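Local structure of bifunctional GH43-CE protein (Bacteroides eggerthii, 6MLY) at residues 598-603 against 657-662. The protein joins a family 43 glycoside hydrolase, probably a xylan 1,4-beta-xylosidase, to a carbohydrate esterase domain in a single chain. Residues are numbered along the deposited sequence; the frame is centred on the assembly and turned at random.
Sequences INDVKA and GNVGLY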
ATOM      1  N   ILE A 598       7.771  10.849 -27.445  1.00 71.50           N
ATOM      2  CA  ILE A 598       7.503  12.285 -27.256  1.00 70.98           C
ATOM      3  C   ILE A 598       5.986  12.494 -27.113  1.00 72.01           C
ATOM      4  O   ILE A 598       5.545  13.339 -26.329  1.00 71.81           O
ATOM      5  CB  ILE A 598       8.146  13.147 -28.377  1.00 70.58           C
ATOM      6  CG1 ILE A 598       7.993  14.647 -28.111  1.00 69.90           C
ATOM      7  CG2 ILE A 598       7.620  12.780 -29.760  1.00 71.46           C
ATOM      8  CD1 ILE A 598       8.622  15.127 -26.824  1.00 68.93           C
ATOM      9  N   ASN A 599       5.210  11.696 -27.862  1.00 73.08           N
ATOM     10  CA  ASN A 599       3.735  11.613 -27.764  1.00 73.80           C
ATOM     11  C   ASN A 599       3.296  11.339 -26.316  1.00 74.26           C
ATOM     12  O   ASN A 599       2.258  11.841 -25.874  1.00 75.01           O
ATOM     13  CB  ASN A 599       3.161  10.530 -28.685  1.00 74.87           C
ATOM     14  CG  ASN A 599       3.098  10.937 -30.142  1.00 75.06           C
ATOM     15  OD1 ASN A 599       3.582  12.000 -30.525  1.00 74.42           O
ATOM     16  ND2 ASN A 599       2.501  10.091 -30.968  1.00 76.58           N
ATOM     17  N   ASP A 600       4.084  10.537 -25.593  1.00 74.09           N
ATOM     18  CA  ASP A 600       3.775  10.179 -24.221  1.00 73.66           C
ATOM     19  C   ASP A 600       4.060  11.371 -23.305  1.00 73.07           C
ATOM     20  O   ASP A 600       3.235  11.717 -22.461  1.00 72.81           O
ATOM     21  CB  ASP A 600       4.533   8.921 -23.783  1.00 74.10           C
ATOM     22  CG  ASP A 600       3.990   7.627 -24.372  1.00 75.62           C
ATOM     23  OD1 ASP A 600       2.937   7.672 -25.047  1.00 76.49           O
ATOM     24  OD2 ASP A 600       4.634   6.581 -24.165  1.00 76.29           O
ATOM     25  N   VAL A 601       5.230  11.989 -23.481  1.00 72.08           N
ATOM     26  CA  VAL A 601       5.659  13.111 -22.643  1.00 70.95           C
ATOM     27  C   VAL A 601       4.588  14.205 -22.692  1.00 71.08           C
ATOM     28  O   VAL A 601       4.130  14.679 -21.653  1.00 71.21           O
ATOM     29  CB  VAL A 601       7.036  13.647 -23.077  1.00 70.43           C
ATOM     30  CG1 VAL A 601       7.390  14.949 -22.371  1.00 69.63           C
ATOM     31  CG2 VAL A 601       8.117  12.606 -22.849  1.00 70.21           C
ATOM     32  N   LYS A 602       4.190  14.577 -23.911  1.00 71.68           N
ATOM     33  CA  LYS A 602       3.217  15.632 -24.126  1.00 72.01           C
ATOM     34  C   LYS A 602       1.870  15.248 -23.500  1.00 72.84           C
ATOM     35  O   LYS A 602       1.154  16.126 -23.032  1.00 73.47           O
ATOM     36  CB  LYS A 602       3.108  15.950 -25.621  1.00 72.64           C
ATOM     37  CG  LYS A 602       4.335  16.638 -26.199  1.00 72.35           C
ATOM     38  CD  LYS A 602       4.099  17.328 -27.527  1.00 73.01           C
ATOM     39  CE  LYS A 602       5.323  18.024 -28.088  1.00 72.48           C
ATOM     40  NZ  LYS A 602       5.781  19.132 -27.217  1.00 71.40           N
ATOM     41  N   ALA A 603       1.546  13.947 -23.481  1.00 73.17           N
ATOM     42  CA  ALA A 603       0.289  13.424 -22.885  1.00 73.45           C
ATOM     43  C   ALA A 603       0.318  13.498 -21.352  1.00 72.81           C
ATOM     44  O   ALA A 603      -0.705  13.788 -20.718  1.00 72.65           O
ATOM     45  CB  ALA A 603       0.046  12.007 -23.338  1.00 74.10           C
ATOM     46  N   GLY A 657       0.336  13.968 -30.623  1.00 81.49           N
ATOM     47  CA  GLY A 657      -0.281  12.637 -30.546  1.00 83.28           C
ATOM     48  C   GLY A 657      -1.703  12.682 -30.012  1.00 84.66           C
ATOM     49  O   GLY A 657      -2.278  13.758 -29.847  1.00 86.73           O
ATOM     50  N   ASN A 658      -2.264  11.495 -29.747  1.00 86.04           N
ATOM     51  CA  ASN A 658      -3.633  11.329 -29.253  1.00 86.69           C
ATOM     52  C   ASN A 658      -3.658  10.268 -28.149  1.00 85.53           C
ATOM     53  O   ASN A 658      -4.530   9.402 -28.135  1.00 87.32           O
ATOM     54  CB  ASN A 658      -4.594  10.898 -30.362  1.00 88.64           C
ATOM     55  CG  ASN A 658      -4.563  11.824 -31.554  1.00 89.97           C
ATOM     56  OD1 ASN A 658      -4.748  13.030 -31.404  1.00 90.41           O
ATOM     57  ND2 ASN A 658      -4.334  11.269 -32.732  1.00 91.03           N
ATOM     58  N   VAL A 659      -2.704  10.357 -27.220  1.00 83.88           N
ATOM     59  CA  VAL A 659      -2.465   9.297 -26.262  1.00 82.65           C
ATOM     60  C   VAL A 659      -3.609   9.283 -25.239  1.00 84.06           C
ATOM     61  O   VAL A 659      -4.340   8.291 -25.141  1.00 86.49           O
ATOM     62  CB  VAL A 659      -1.074   9.443 -25.614  1.00 80.29           C
ATOM     63  CG1 VAL A 659      -0.829   8.412 -24.526  1.00 79.14           C
ATOM     64  CG2 VAL A 659       0.031   9.376 -26.662  1.00 80.22           C
ATOM     65  N   GLY A 660      -3.787  10.393 -24.511  1.00 83.68           N
ATOM     66  CA  GLY A 660      -4.749  10.462 -23.391  1.00 82.70           C
ATOM     67  C   GLY A 660      -6.155  10.818 -23.846  1.00 84.09           C
ATOM     68  O   GLY A 660      -6.554  10.508 -24.973  1.00 84.99           O
ATOM     69  N   LEU A 661      -6.909  11.467 -22.951  1.00 83.78           N
ATOM     70  CA  LEU A 661      -8.263  11.938 -23.242  1.00 84.74           C
ATOM     71  C   LEU A 661      -8.370  13.443 -22.959  1.00 85.04           C
ATOM     72  O   LEU A 661      -9.469  13.968 -22.794  1.00 87.35           O
ATOM     73  CB  LEU A 661      -9.278  11.162 -22.389  1.00 85.00           C
ATOM     74  CG  LEU A 661      -9.197   9.636 -22.433  1.00 85.02           C
ATOM     75  CD1 LEU A 661     -10.172   9.037 -21.434  1.00 85.23           C
ATOM     76  CD2 LEU A 661      -9.472   9.103 -23.831  1.00 86.14           C
ATOM     77  N   TYR A 662      -7.233  14.142 -22.922  1.00 83.26           N
ATOM     78  CA  TYR A 662      -7.212  15.575 -22.638  1.00 82.76           C
ATOM     79  C   TYR A 662      -6.449  16.301 -23.743  1.00 82.73           C
ATOM     80  O   TYR A 662      -5.455  16.966 -23.469  1.00 82.07           O
ATOM     81  CB  TYR A 662      -6.618  15.811 -21.246  1.00 81.51           C
ATOM     82  CG  TYR A 662      -7.215  14.958 -20.153  1.00 81.02           C
ATOM     83  CD1 TYR A 662      -6.596  13.789 -19.734  1.00 80.20           C
ATOM     84  CD2 TYR A 662      -8.400  15.318 -19.531  1.00 81.41           C
ATOM     85  CE1 TYR A 662      -7.131  13.006 -18.721  1.00 79.80           C
ATOM     86  CE2 TYR A 662      -8.949  14.547 -18.518  1.00 81.40           C
ATOM     87  CZ  TYR A 662      -8.314  13.386 -18.110  1.00 80.39           C
ATOM     88  OH  TYR A 662      -8.859  12.615 -17.121  1.00 79.85           O
TER
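Val-659 sets its branched side chain across one turn of helix 596-610, over Asn-599, Asp-600 and Ala-603. Its CB meets the methyl CB of Ala-603 at 3.6 Å. CG1, anti to the backbone N (chi1 176°), touches both that methyl and Asp-600 OD1, while CG2 is directed at the Asn-599 turn: it comes 3.7 Å from Asp-600 OD1 and also touches Asn-599 CB. The Asn-599 carbonyl O beside CG2 already accepts the helical bond from Ala-603 N. The side chains of Asp-600 and Val-659 cross at about a right angle, and the acid's polar end is engaged elsewhere: OD1 is hydrogen-bonded to His-532 NE2 and OD2 forms a salt bridge with Arg-587, which fixes the carboxylate beside the valine methyls. Nearer the start of the loop, the flat amide of Asn-599 lies against Gly-657, its CG 3.8 Å from Gly-657 CA. A CB on that glycine would collide with the amide carbon, and its phi of 95° would also press a CB onto the preceding carbonyl. An alanine in place of Asn-599 would probably leave Gly-657 without its amide neighbour and the start of the loop less closely held. No hydrogen bond links the two segments, so apolar and van der Waals contact joins them. Both belong to the esterase part, whose mixed sheet and helices are consistent with an alpha/beta-hydrolase fold; the loop between strands 651-654 and 671-675 runs along the side of helix 596-610 bearing Asn-599 and Ala-603, while Ile-598 and Val-601 face helix 629-639.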